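Local coordinates for protein N-alpha-acetyltransferase (Sulfolobus solfataricus P2, PDB 4R3L) that transfers the acetyl group of acetyl-CoA to the free alpha-amino group at protein N-termini, accepting serine, alanine and methionine and preferring serine, at residues F12-A17 against T105-A110; A17-I22 against F41-L46; V63-P68 against S91-E96; G87-I92 against I124-R129. One frame throughout, in Å; residues are numbered along the deposited sequence.

Interaction 1: F12-A17 against T105-A110. With COA (coenzyme A), chain C.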
# COMPACT_ATOMS: atom_id res chain seq x y z
N PHE A 12 15.33 -10.38 6.24
CA PHE A 12 14.16 -9.79 6.88
C PHE A 12 13.07 -10.84 7.05
O PHE A 12 13.11 -11.90 6.43
CB PHE A 12 13.62 -8.61 6.07
CG PHE A 12 13.06 -8.99 4.73
CD1 PHE A 12 11.70 -9.26 4.58
CD2 PHE A 12 13.87 -9.04 3.61
CE1 PHE A 12 11.17 -9.61 3.33
CE2 PHE A 12 13.35 -9.37 2.36
CZ PHE A 12 12.00 -9.66 2.23
N THR A 13 12.10 -10.53 7.91
CA THR A 13 10.92 -11.35 8.05
C THR A 13 9.71 -10.43 7.92
O THR A 13 9.85 -9.22 8.01
CB THR A 13 10.88 -12.07 9.40
OG1 THR A 13 10.93 -11.11 10.47
CG2 THR A 13 12.07 -13.01 9.55
N LEU A 14 8.53 -11.00 7.71
CA LEU A 14 7.29 -10.22 7.70
C LEU A 14 6.40 -10.70 8.81
O LEU A 14 6.41 -11.89 9.12
CB LEU A 14 6.53 -10.36 6.38
CG LEU A 14 7.21 -10.01 5.07
CD1 LEU A 14 6.20 -10.11 3.90
CD2 LEU A 14 7.84 -8.65 5.13
N ARG A 15 5.61 -9.80 9.37
CA ARG A 15 4.52 -10.20 10.23
C ARG A 15 3.43 -9.12 10.20
O ARG A 15 3.64 -8.01 9.70
CB ARG A 15 5.00 -10.43 11.66
CG ARG A 15 5.65 -9.23 12.29
CD ARG A 15 5.85 -9.45 13.78
NE ARG A 15 6.57 -8.34 14.40
CZ ARG A 15 6.04 -7.15 14.65
NH1 ARG A 15 4.77 -6.92 14.32
NH2 ARG A 15 6.76 -6.20 15.23
N ASN A 16 2.25 -9.46 10.68
CA ASN A 16 1.23 -8.43 10.82
C ASN A 16 1.68 -7.32 11.77
O ASN A 16 2.40 -7.56 12.76
CB ASN A 16 -0.08 -9.06 11.29
CG ASN A 16 -0.77 -9.84 10.18
OD1 ASN A 16 -0.65 -11.06 10.10
ND2 ASN A 16 -1.47 -9.14 9.32
N ALA A 17 1.30 -6.08 11.44
CA ALA A 17 1.60 -4.96 12.29
C ALA A 17 0.86 -5.06 13.62
O ALA A 17 -0.24 -5.61 13.68
CB ALA A 17 1.23 -3.65 11.59
N THR A 105 7.99 -6.08 -2.53
CA THR A 105 7.31 -7.14 -3.25
C THR A 105 6.63 -8.10 -2.29
O THR A 105 5.50 -8.50 -2.52
CB THR A 105 8.28 -7.94 -4.16
OG1 THR A 105 8.75 -7.07 -5.19
CG2 THR A 105 7.57 -9.11 -4.79
N THR A 106 7.31 -8.46 -1.20
CA THR A 106 6.71 -9.43 -0.31
C THR A 106 5.63 -8.78 0.56
O THR A 106 4.65 -9.42 0.90
CB THR A 106 7.77 -10.11 0.59
OG1 THR A 106 8.43 -9.12 1.40
CG2 THR A 106 8.79 -10.85 -0.28
N LEU A 107 5.81 -7.50 0.91
CA LEU A 107 4.73 -6.79 1.63
C LEU A 107 3.44 -6.79 0.80
O LEU A 107 2.35 -7.05 1.31
CB LEU A 107 5.15 -5.34 1.97
CG LEU A 107 6.16 -5.18 3.11
CD1 LEU A 107 6.71 -3.76 3.17
CD2 LEU A 107 5.53 -5.56 4.45
N LEU A 108 3.57 -6.46 -0.48
CA LEU A 108 2.40 -6.44 -1.37
C LEU A 108 1.78 -7.82 -1.52
O LEU A 108 0.57 -7.94 -1.53
CB LEU A 108 2.77 -5.89 -2.75
CG LEU A 108 2.88 -4.38 -2.89
CD1 LEU A 108 3.82 -3.99 -4.01
CD2 LEU A 108 1.48 -3.78 -3.12
N GLU A 109 2.60 -8.86 -1.63
CA GLU A 109 2.04 -10.19 -1.79
C GLU A 109 1.24 -10.59 -0.56
O GLU A 109 0.17 -11.18 -0.68
CB GLU A 109 3.13 -11.23 -2.05
CG GLU A 109 2.57 -12.60 -2.47
CD GLU A 109 2.22 -13.54 -1.30
OE1 GLU A 109 2.56 -13.25 -0.13
OE2 GLU A 109 1.60 -14.61 -1.56
N ALA A 110 1.78 -10.26 0.61
CA ALA A 110 1.13 -10.64 1.86
C ALA A 110 -0.19 -9.89 2.01
O ALA A 110 -1.22 -10.48 2.39
CB ALA A 110 2.05 -10.35 3.05
N1A COA C . 14.64 1.39 -9.97
C2A COA C . 14.15 0.50 -10.86
N3A COA C . 13.39 -0.52 -10.46
C4A COA C . 13.08 -0.68 -9.13
C5A COA C . 13.57 0.22 -8.19
C6A COA C . 14.37 1.28 -8.64
N6A COA C . 14.90 2.25 -7.69
N7A COA C . 13.10 -0.19 -6.95
C8A COA C . 12.35 -1.32 -7.13
N9A COA C . 12.32 -1.62 -8.45
C1B COA C . 11.65 -2.77 -9.07
C2B COA C . 12.65 -3.74 -9.55
O2B COA C . 12.17 -4.44 -10.64
C3B COA C . 12.76 -4.65 -8.44
O3B COA C . 13.33 -5.82 -8.87
P3B COA C . 14.87 -6.05 -8.69
O7A COA C . 15.20 -7.54 -8.84
O8A COA C . 15.27 -5.61 -7.34
O9A COA C . 15.62 -5.26 -9.72
C4B COA C . 11.35 -4.80 -8.05
O4B COA C . 10.83 -3.50 -8.15
C5B COA C . 11.20 -5.26 -6.66
O5B COA C . 11.55 -4.27 -5.72
P1A COA C . 11.59 -4.47 -4.16
O1A COA C . 12.98 -4.81 -3.69
O2A COA C . 10.60 -5.48 -3.76
O3A COA C . 11.22 -3.01 -3.64
P2A COA C . 11.83 -2.28 -2.38
O4A COA C . 13.22 -1.72 -2.67
O5A COA C . 11.83 -3.18 -1.19
O6A COA C . 10.87 -1.03 -2.06
CBP COA C . 9.70 1.02 -2.69
CCP COA C . 10.28 -0.36 -3.12
CDP COA C . 9.16 1.72 -3.91
CEP COA C . 8.58 0.75 -1.69
CAP COA C . 10.85 1.77 -2.06
OAP COA C . 11.79 2.27 -3.02
C9P COA C . 10.45 2.96 -1.22
O9P COA C . 10.12 2.81 -0.01
N8P COA C . 10.46 4.31 -1.74
C7P COA C . 10.08 5.48 -0.96
C6P COA C . 8.59 5.45 -0.49
C5P COA C . 7.62 5.21 -1.64
O5P COA C . 7.75 5.88 -2.69
N4P COA C . 6.57 4.19 -1.52
C3P COA C . 5.66 3.94 -2.61
C2P COA C . 4.65 5.03 -2.96
S1P COA C . 3.28 4.61 -3.98
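Leu14 on strand 13-16 lies over Thr106 and Leu107 of the helix, the strand and helix axes passing 9.7 Å apart at closest and running in roughly the same sense, 33° from parallel. This is helix-on-sheet packing in the GNAT fold: the outermost strand 13-16 sits over the first turns of helix 103-119. The leucine does most of the touching, and its two methyls part company. CD1 settles on the helix backbone, 3.4 Å from Thr106 O, and also meets Ala110 CB at 4.2 Å. CD2 turns to the buried side and touches Leu107 CD2 at 3.9 Å. Leu14 CG lies anti to the carbonyl carbon (chi1 -56°), on the helix side of the strand, and the branches divide from there. The Thr106 hydroxyl sits among these carbons, but it is satisfied within the helix, where OG1 is hydrogen-bonded to Ile103 O. One residue earlier, Thr105 faces coenzyme A instead: its N and its OG1 both donate to the same phosphate oxygen, with OG1 2.8 Å from O2A of coenzyme A. Phe12 and Thr106 approach tip to tip, and the ring presents its edge, CE1 lying 3.4 Å from Thr106 OG1.

Interaction 2: A17-I22 against F41-L46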
# COMPACT_ATOMS: atom_id res chain seq x y z
N ALA A 17 1.30 -6.08 11.44
CA ALA A 17 1.60 -4.96 12.29
C ALA A 17 0.86 -5.06 13.62
O ALA A 17 -0.24 -5.61 13.68
CB ALA A 17 1.23 -3.65 11.59
N ARG A 18 1.46 -4.49 14.66
CA ARG A 18 0.86 -4.41 15.99
C ARG A 18 0.90 -2.97 16.48
O ARG A 18 1.68 -2.17 15.96
CB ARG A 18 1.60 -5.33 16.98
CG ARG A 18 1.67 -6.79 16.51
CD ARG A 18 2.52 -7.64 17.46
NE ARG A 18 3.80 -7.00 17.75
CZ ARG A 18 4.64 -7.40 18.70
NH1 ARG A 18 4.32 -8.43 19.48
NH2 ARG A 18 5.79 -6.76 18.90
N MET A 19 0.10 -2.63 17.49
CA MET A 19 0.04 -1.25 17.98
C MET A 19 1.42 -0.69 18.32
O MET A 19 1.71 0.46 18.04
CB MET A 19 -0.87 -1.15 19.20
CG MET A 19 -2.33 -1.25 18.86
SD MET A 19 -2.91 0.22 17.97
CE MET A 19 -2.73 1.47 19.26
N ASP A 20 2.27 -1.53 18.89
CA ASP A 20 3.60 -1.10 19.29
C ASP A 20 4.55 -0.84 18.12
O ASP A 20 5.64 -0.32 18.32
CB ASP A 20 4.21 -2.13 20.24
CG ASP A 20 3.58 -2.09 21.63
OD1 ASP A 20 2.61 -1.31 21.82
OD2 ASP A 20 4.03 -2.83 22.53
N ASP A 21 4.12 -1.19 16.90
CA ASP A 21 4.90 -0.85 15.70
C ASP A 21 4.68 0.57 15.20
O ASP A 21 5.49 1.07 14.41
CB ASP A 21 4.57 -1.80 14.55
CG ASP A 21 4.93 -3.24 14.84
OD1 ASP A 21 5.99 -3.49 15.45
OD2 ASP A 21 4.13 -4.12 14.44
N ILE A 22 3.58 1.21 15.61
CA ILE A 22 3.14 2.46 14.98
C ILE A 22 4.19 3.56 15.04
O ILE A 22 4.38 4.29 14.07
CB ILE A 22 1.84 2.98 15.61
CG1 ILE A 22 0.74 1.92 15.52
CG2 ILE A 22 1.38 4.26 14.92
CD1 ILE A 22 0.29 1.62 14.15
N PHE A 41 -4.69 7.97 12.41
CA PHE A 41 -4.95 7.39 11.09
C PHE A 41 -4.34 5.98 11.01
O PHE A 41 -5.00 5.03 10.60
CB PHE A 41 -4.38 8.32 10.03
CG PHE A 41 -4.69 7.94 8.61
CD1 PHE A 41 -5.79 8.48 7.96
CD2 PHE A 41 -3.85 7.09 7.91
CE1 PHE A 41 -6.06 8.16 6.64
CE2 PHE A 41 -4.13 6.76 6.58
CZ PHE A 41 -5.24 7.31 5.95
N PHE A 42 -3.08 5.85 11.43
CA PHE A 42 -2.44 4.54 11.43
C PHE A 42 -3.18 3.59 12.36
O PHE A 42 -3.42 2.44 12.01
CB PHE A 42 -0.96 4.65 11.83
CG PHE A 42 -0.11 5.31 10.79
CD1 PHE A 42 0.41 4.56 9.73
CD2 PHE A 42 0.18 6.66 10.85
CE1 PHE A 42 1.20 5.16 8.77
CE2 PHE A 42 0.97 7.26 9.88
CZ PHE A 42 1.47 6.51 8.84
N VAL A 43 -3.60 4.08 13.53
CA VAL A 43 -4.29 3.23 14.49
C VAL A 43 -5.60 2.71 13.94
O VAL A 43 -5.92 1.52 14.09
CB VAL A 43 -4.52 3.99 15.83
CG1 VAL A 43 -5.51 3.22 16.72
CG2 VAL A 43 -3.21 4.17 16.54
N GLU A 44 -6.37 3.57 13.27
CA GLU A 44 -7.66 3.11 12.78
C GLU A 44 -7.51 2.10 11.65
O GLU A 44 -8.30 1.17 11.56
CB GLU A 44 -8.51 4.29 12.32
CG GLU A 44 -9.03 5.04 13.54
CD GLU A 44 -9.85 6.25 13.21
OE1 GLU A 44 -9.34 7.37 13.42
OE2 GLU A 44 -11.01 6.08 12.78
N HIS A 45 -6.52 2.29 10.80
CA HIS A 45 -6.32 1.31 9.73
C HIS A 45 -5.83 -0.01 10.30
O HIS A 45 -6.18 -1.08 9.79
CB HIS A 45 -5.34 1.86 8.67
CG HIS A 45 -5.94 2.90 7.79
ND1 HIS A 45 -6.32 4.14 8.25
CD2 HIS A 45 -6.27 2.87 6.47
CE1 HIS A 45 -6.84 4.84 7.25
NE2 HIS A 45 -6.81 4.09 6.16
N LEU A 46 -5.03 0.03 11.36
CA LEU A 46 -4.61 -1.21 12.00
C LEU A 46 -5.82 -1.91 12.64
O LEU A 46 -6.00 -3.11 12.47
CB LEU A 46 -3.51 -0.95 13.03
CG LEU A 46 -3.01 -2.18 13.80
CD1 LEU A 46 -2.45 -3.21 12.85
CD2 LEU A 46 -1.98 -1.78 14.84
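Met19 reaches from the loop after strand 13-16 to helix 39-49, and its side chain can be followed outward. CB leads to CG, which is anti to the carbonyl carbon (chi1 -74°) and comes within 4.1 Å of Leu46 CD2. A bend at chi2 brings SD closer to that same methyl, at 3.8 Å. A second bend, at chi3, ends CE on Val43, 3.9 Å from its CG2. Leu46 carries most of the helix side: CD2 is pressed against the loop backbone, 3.5 Å from Met19 N, while CD1 sits 3.4 Å from Ala17 O. Deeper in, Ile22 at the start of helix 22-32 crosses Phe42, with CG2 3.9 Å from Phe42 CB, and the Phe42 ring runs on past it to Ile25 and Ile26. An alanine at Met19 would probably leave Val43 without its loop partner and open a gap beside Leu46 CD2. Within the loop, Arg18 N donates to Asp21 OD2 at 2.7 Å, which helps hold the turn. No hydrogen bond joins loop to helix here, which implies that this union of the first connection of the GNAT domain with helix 39-49 rests on shape and apolar burial.

Interaction 3: V63-P68 against S91-E96. With COA (coenzyme A), chain C.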
# COMPACT_ATOMS: atom_id res chain seq x y z
N VAL A 63 11.47 -2.08 9.34
CA VAL A 63 12.17 -1.40 8.26
C VAL A 63 11.27 -1.10 7.06
O VAL A 63 11.69 -0.46 6.10
CB VAL A 63 13.38 -2.21 7.77
CG1 VAL A 63 14.39 -2.37 8.89
CG2 VAL A 63 12.92 -3.58 7.22
N GLY A 64 10.02 -1.54 7.12
CA GLY A 64 9.09 -1.29 6.04
C GLY A 64 7.69 -1.64 6.46
O GLY A 64 7.51 -2.34 7.45
N TYR A 65 6.69 -1.14 5.73
CA TYR A 65 5.32 -1.48 6.08
C TYR A 65 4.42 -1.32 4.89
O TYR A 65 4.77 -0.64 3.91
CB TYR A 65 4.82 -0.59 7.25
CG TYR A 65 4.61 0.83 6.82
CD1 TYR A 65 3.37 1.26 6.35
CD2 TYR A 65 5.65 1.76 6.85
CE1 TYR A 65 3.17 2.57 5.94
CE2 TYR A 65 5.46 3.07 6.44
CZ TYR A 65 4.23 3.46 5.97
OH TYR A 65 4.03 4.77 5.57
N ILE A 66 3.24 -1.92 4.97
CA ILE A 66 2.19 -1.66 4.01
C ILE A 66 0.88 -1.49 4.76
O ILE A 66 0.50 -2.34 5.55
CB ILE A 66 2.07 -2.78 2.94
CG1 ILE A 66 0.98 -2.44 1.92
CG2 ILE A 66 1.82 -4.15 3.60
CD1 ILE A 66 0.96 -3.41 0.72
N MET A 67 0.20 -0.37 4.50
CA MET A 67 -1.06 -0.06 5.18
C MET A 67 -2.20 -0.09 4.19
O MET A 67 -2.20 0.67 3.23
CB MET A 67 -0.97 1.32 5.85
CG MET A 67 -2.28 1.80 6.40
SD MET A 67 -2.04 3.23 7.52
CE MET A 67 -1.36 4.44 6.38
N PRO A 68 -3.19 -0.98 4.42
CA PRO A 68 -4.29 -1.19 3.49
C PRO A 68 -5.57 -0.48 3.92
O PRO A 68 -5.70 -0.05 5.07
CB PRO A 68 -4.49 -2.71 3.58
CG PRO A 68 -4.33 -2.95 5.06
CD PRO A 68 -3.22 -1.97 5.51
N SER A 91 -0.58 3.16 1.79
CA SER A 91 0.79 3.59 1.97
C SER A 91 1.70 2.37 2.01
O SER A 91 1.38 1.37 2.64
CB SER A 91 0.90 4.42 3.27
OG SER A 91 2.18 5.00 3.42
N ILE A 92 2.83 2.45 1.31
CA ILE A 92 3.86 1.43 1.41
C ILE A 92 5.23 2.12 1.35
O ILE A 92 5.46 3.01 0.53
CB ILE A 92 3.72 0.35 0.30
CG1 ILE A 92 4.74 -0.77 0.49
CG2 ILE A 92 3.83 0.95 -1.10
CD1 ILE A 92 4.58 -1.89 -0.53
N ALA A 93 6.12 1.74 2.24
CA ALA A 93 7.44 2.33 2.26
C ALA A 93 8.46 1.37 2.85
O ALA A 93 8.12 0.52 3.67
CB ALA A 93 7.42 3.63 3.05
N VAL A 94 9.71 1.51 2.42
CA VAL A 94 10.81 0.69 2.92
C VAL A 94 12.00 1.61 3.17
O VAL A 94 12.31 2.45 2.32
CB VAL A 94 11.19 -0.41 1.90
CG1 VAL A 94 12.39 -1.22 2.39
CG2 VAL A 94 10.00 -1.33 1.61
N LEU A 95 12.65 1.48 4.33
CA LEU A 95 13.84 2.30 4.63
C LEU A 95 14.88 2.12 3.52
O LEU A 95 15.09 1.01 3.04
CB LEU A 95 14.44 1.93 5.99
CG LEU A 95 13.68 2.38 7.25
CD1 LEU A 95 14.34 1.88 8.52
CD2 LEU A 95 13.56 3.90 7.28
N GLU A 96 15.51 3.23 3.12
CA GLU A 96 16.45 3.24 1.99
C GLU A 96 17.53 2.16 2.07
O GLU A 96 17.85 1.53 1.07
CB GLU A 96 17.13 4.61 1.87
CG GLU A 96 18.00 4.79 0.62
CD GLU A 96 19.42 4.24 0.79
OE1 GLU A 96 19.93 4.23 1.93
OE2 GLU A 96 20.02 3.82 -0.22
N1A COA C . 14.64 1.39 -9.97
C2A COA C . 14.15 0.50 -10.86
N3A COA C . 13.39 -0.52 -10.46
C4A COA C . 13.08 -0.68 -9.13
C5A COA C . 13.57 0.22 -8.19
C6A COA C . 14.37 1.28 -8.64
N6A COA C . 14.90 2.25 -7.69
N7A COA C . 13.10 -0.19 -6.95
C8A COA C . 12.35 -1.32 -7.13
N9A COA C . 12.32 -1.62 -8.45
C1B COA C . 11.65 -2.77 -9.07
C2B COA C . 12.65 -3.74 -9.55
O2B COA C . 12.17 -4.44 -10.64
C3B COA C . 12.76 -4.65 -8.44
O3B COA C . 13.33 -5.82 -8.87
P3B COA C . 14.87 -6.05 -8.69
O7A COA C . 15.20 -7.54 -8.84
O8A COA C . 15.27 -5.61 -7.34
O9A COA C . 15.62 -5.26 -9.72
C4B COA C . 11.35 -4.80 -8.05
O4B COA C . 10.83 -3.50 -8.15
C5B COA C . 11.20 -5.26 -6.66
O5B COA C . 11.55 -4.27 -5.72
P1A COA C . 11.59 -4.47 -4.16
O1A COA C . 12.98 -4.81 -3.69
O2A COA C . 10.60 -5.48 -3.76
O3A COA C . 11.22 -3.01 -3.64
P2A COA C . 11.83 -2.28 -2.38
O4A COA C . 13.22 -1.72 -2.67
O5A COA C . 11.83 -3.18 -1.19
O6A COA C . 10.87 -1.03 -2.06
CBP COA C . 9.70 1.02 -2.69
CCP COA C . 10.28 -0.36 -3.12
CDP COA C . 9.16 1.72 -3.91
CEP COA C . 8.58 0.75 -1.69
CAP COA C . 10.85 1.77 -2.06
OAP COA C . 11.79 2.27 -3.02
C9P COA C . 10.45 2.96 -1.22
O9P COA C . 10.12 2.81 -0.01
N8P COA C . 10.46 4.31 -1.74
C7P COA C . 10.08 5.48 -0.96
C6P COA C . 8.59 5.45 -0.49
C5P COA C . 7.62 5.21 -1.64
O5P COA C . 7.75 5.88 -2.69
N4P COA C . 6.57 4.19 -1.52
C3P COA C . 5.66 3.94 -2.61
C2P COA C . 4.65 5.03 -2.96
S1P COA C . 3.28 4.61 -3.98
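Tyr65 and Ser91 meet through their hydroxyls, Tyr65 OH lying 2.8 Å from Ser91 OG, on one face of an antiparallel hairpin between strands 61-72 and 83-94. The tight part is the ladder itself: Tyr65 N bonds to Ala93 O, Ala93 N to Tyr65 O, and Met67 N to Ser91 O at 2.8 Å. Gly64 packs against this backbone, its CA 3.1 Å from Ala93 O. On the Tyr65 face, Tyr65 CE2 rests 4.0 Å from Ala93 CB; on the other, Ile66 CD1 and Ile92 CD1 touch at 4.1 Å. A phenylalanine at Tyr65 would probably leave Ser91 OG without this partner and Asn29 of helix 22-32 without its acceptor. At the partly exposed Leu95 only the side-chain tips are looser, CD1 staying 4.3 Å from Val63 CG1; the bond from Leu95 N to Val63 O remains short and straight. The edge of strand 83-94 turned away from strand 61-72 serves coenzyme A: Ile92 O accepts from its N4P at 2.6 Å, and Val94 N donates to its O9P. The pantetheine thus binds much as an added strand would, consistent with main-chain polar groups doing much to align this arm.

Interaction 4: G87-I92 against I124-R129. With COA (coenzyme A), chain C.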
# COMPACT_ATOMS: atom_id res chain seq x y z
N GLY A 87 -9.41 -3.86 -2.44
CA GLY A 87 -8.36 -3.59 -1.48
C GLY A 87 -7.56 -2.41 -2.01
O GLY A 87 -7.26 -2.33 -3.19
N HIS A 88 -7.24 -1.47 -1.12
CA HIS A 88 -6.62 -0.23 -1.52
C HIS A 88 -5.33 -0.10 -0.73
O HIS A 88 -5.36 -0.12 0.50
CB HIS A 88 -7.59 0.93 -1.23
CG HIS A 88 -7.12 2.28 -1.69
ND1 HIS A 88 -7.89 3.41 -1.54
CD2 HIS A 88 -5.98 2.67 -2.32
CE1 HIS A 88 -7.24 4.45 -2.05
NE2 HIS A 88 -6.08 4.03 -2.51
N VAL A 89 -4.20 0.03 -1.41
CA VAL A 89 -2.95 0.27 -0.69
C VAL A 89 -2.85 1.73 -0.37
O VAL A 89 -2.72 2.54 -1.27
CB VAL A 89 -1.69 -0.13 -1.51
CG1 VAL A 89 -0.42 0.09 -0.69
CG2 VAL A 89 -1.79 -1.58 -1.99
N VAL A 90 -2.90 2.07 0.91
CA VAL A 90 -2.92 3.48 1.31
C VAL A 90 -1.49 4.00 1.31
O VAL A 90 -1.20 5.11 0.84
CB VAL A 90 -3.57 3.67 2.68
CG1 VAL A 90 -3.51 5.14 3.11
CG2 VAL A 90 -4.99 3.15 2.66
N SER A 91 -0.58 3.16 1.79
CA SER A 91 0.79 3.59 1.97
C SER A 91 1.70 2.37 2.01
O SER A 91 1.38 1.37 2.64
CB SER A 91 0.90 4.42 3.27
OG SER A 91 2.18 5.00 3.42
N ILE A 92 2.83 2.45 1.31
CA ILE A 92 3.86 1.43 1.41
C ILE A 92 5.23 2.12 1.35
O ILE A 92 5.46 3.01 0.53
CB ILE A 92 3.72 0.35 0.30
CG1 ILE A 92 4.74 -0.77 0.49
CG2 ILE A 92 3.83 0.95 -1.10
CD1 ILE A 92 4.58 -1.89 -0.53
N ILE A 124 -7.07 -5.08 -6.35
CA ILE A 124 -6.23 -4.27 -5.48
C ILE A 124 -5.83 -3.07 -6.30
O ILE A 124 -5.56 -3.19 -7.48
CB ILE A 124 -4.98 -5.04 -4.95
CG1 ILE A 124 -4.06 -4.10 -4.17
CG2 ILE A 124 -4.17 -5.65 -6.10
CD1 ILE A 124 -2.92 -4.79 -3.44
N TYR A 125 -5.82 -1.89 -5.69
CA TYR A 125 -5.33 -0.73 -6.40
C TYR A 125 -4.64 0.26 -5.48
O TYR A 125 -4.66 0.12 -4.25
CB TYR A 125 -6.47 -0.03 -7.14
CG TYR A 125 -7.41 0.77 -6.25
CD1 TYR A 125 -7.32 2.15 -6.19
CD2 TYR A 125 -8.37 0.14 -5.49
CE1 TYR A 125 -8.17 2.89 -5.41
CE2 TYR A 125 -9.24 0.88 -4.69
CZ TYR A 125 -9.13 2.25 -4.66
OH TYR A 125 -9.97 2.98 -3.86
N LEU A 126 -4.02 1.26 -6.09
CA LEU A 126 -3.25 2.25 -5.37
C LEU A 126 -3.05 3.46 -6.25
O LEU A 126 -3.33 3.41 -7.46
CB LEU A 126 -1.89 1.67 -4.95
CG LEU A 126 -1.06 1.10 -6.11
CD1 LEU A 126 -0.20 2.16 -6.83
CD2 LEU A 126 -0.19 -0.05 -5.63
N GLU A 127 -2.55 4.53 -5.66
CA GLU A 127 -2.16 5.71 -6.40
C GLU A 127 -0.64 5.88 -6.32
O GLU A 127 -0.04 5.61 -5.28
CB GLU A 127 -2.86 6.95 -5.85
CG GLU A 127 -4.34 7.06 -6.21
CD GLU A 127 -5.25 6.27 -5.29
OE1 GLU A 127 -4.87 6.02 -4.13
OE2 GLU A 127 -6.37 5.91 -5.73
N VAL A 128 0.02 6.30 -7.40
CA VAL A 128 1.46 6.55 -7.31
C VAL A 128 1.85 7.81 -8.11
O VAL A 128 1.33 8.01 -9.19
CB VAL A 128 2.27 5.32 -7.81
CG1 VAL A 128 1.88 4.94 -9.23
CG2 VAL A 128 3.76 5.56 -7.70
N ARG A 129 2.72 8.65 -7.55
CA ARG A 129 3.20 9.84 -8.28
C ARG A 129 3.79 9.44 -9.63
O ARG A 129 4.54 8.48 -9.71
CB ARG A 129 4.26 10.60 -7.47
CG ARG A 129 3.72 11.37 -6.29
CD ARG A 129 4.81 12.20 -5.62
NE ARG A 129 4.32 12.89 -4.42
CZ ARG A 129 3.91 14.16 -4.40
NH1 ARG A 129 3.94 14.89 -5.51
NH2 ARG A 129 3.47 14.70 -3.26
N1A COA C . 14.64 1.39 -9.97
C2A COA C . 14.15 0.50 -10.86
N3A COA C . 13.39 -0.52 -10.46
C4A COA C . 13.08 -0.68 -9.13
C5A COA C . 13.57 0.22 -8.19
C6A COA C . 14.37 1.28 -8.64
N6A COA C . 14.90 2.25 -7.69
N7A COA C . 13.10 -0.19 -6.95
C8A COA C . 12.35 -1.32 -7.13
N9A COA C . 12.32 -1.62 -8.45
C1B COA C . 11.65 -2.77 -9.07
C2B COA C . 12.65 -3.74 -9.55
O2B COA C . 12.17 -4.44 -10.64
C3B COA C . 12.76 -4.65 -8.44
O3B COA C . 13.33 -5.82 -8.87
P3B COA C . 14.87 -6.05 -8.69
O7A COA C . 15.20 -7.54 -8.84
O8A COA C . 15.27 -5.61 -7.34
O9A COA C . 15.62 -5.26 -9.72
C4B COA C . 11.35 -4.80 -8.05
O4B COA C . 10.83 -3.50 -8.15
C5B COA C . 11.20 -5.26 -6.66
O5B COA C . 11.55 -4.27 -5.72
P1A COA C . 11.59 -4.47 -4.16
O1A COA C . 12.98 -4.81 -3.69
O2A COA C . 10.60 -5.48 -3.76
O3A COA C . 11.22 -3.01 -3.64
P2A COA C . 11.83 -2.28 -2.38
O4A COA C . 13.22 -1.72 -2.67
O5A COA C . 11.83 -3.18 -1.19
O6A COA C . 10.87 -1.03 -2.06
CBP COA C . 9.70 1.02 -2.69
CCP COA C . 10.28 -0.36 -3.12
CDP COA C . 9.16 1.72 -3.91
CEP COA C . 8.58 0.75 -1.69
CAP COA C . 10.85 1.77 -2.06
OAP COA C . 11.79 2.27 -3.02
C9P COA C . 10.45 2.96 -1.22
O9P COA C . 10.12 2.81 -0.01
N8P COA C . 10.46 4.31 -1.74
C7P COA C . 10.08 5.48 -0.96
C6P COA C . 8.59 5.45 -0.49
C5P COA C . 7.62 5.21 -1.64
O5P COA C . 7.75 5.88 -2.69
N4P COA C . 6.57 4.19 -1.52
C3P COA C . 5.66 3.94 -2.61
C2P COA C . 4.65 5.03 -2.96
S1P COA C . 3.28 4.61 -3.98
O HOH W 1 -2.38 4.67 -2.89
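Gly87 O takes the amide of Tyr125, with Tyr125 N 2.9 Å away, and so opens the parallel pairing of the two strands. At His88 the contact becomes one of side chains. The imidazole and the Tyr125 phenol lie face to face, centroids 4.1 Å apart and planes 20° from parallel; Glu71 bonds to both His88 ND1 and Tyr125 OH. At the ring edge, His88 NE2 donates to the syn lone pair of Glu127 OE1, 2.8 Å away, with ring and carboxylate planes 75° apart. Both residues are known to bind zinc in this enzyme; here they bond directly to each other. The strands belong to a beta-alpha-beta unit, connected through helix 103-119, and Val89 turns to that helix's side: its CG2 meets Ile124 CD1 at 3.7 Å. Val89 N still pairs with Tyr125 O, but beyond it the strands part in the splay characteristic of the GNAT fold. A water bridges there, 2.7 Å from Val89 O and 2.8 Å from Glu127 N. Val90 and Ser91 form a classic beta bulge opposite Met67. By Ile92 the gap holds the thiol end of coenzyme A, whose S1P lies 3.9 Å from Val128 CG2.

Along the chain, interaction 1 spans the other two early contacts: it joins the first strand to helix 103-119, and interactions 2 and 3 fall in series between its ends. Interaction 4 crosses it, starting on strand 83-94 where interaction 3 finishes and closing beyond the helix. Interactions 1, 3 and 4 reach the same mixed sheet and all touch coenzyme A; the centres of 1 and 3 are about 9 Å apart, those of 3 and 4 about 11 Å. Helix 103-119 packs on one face through Leu107 and Leu108. Interaction 2, about 13 Å from interaction 3, meets it where Phe42 and His45 touch Met67. Strand 83-94 thus links hairpin, cofactor cleft and zinc-binding residues.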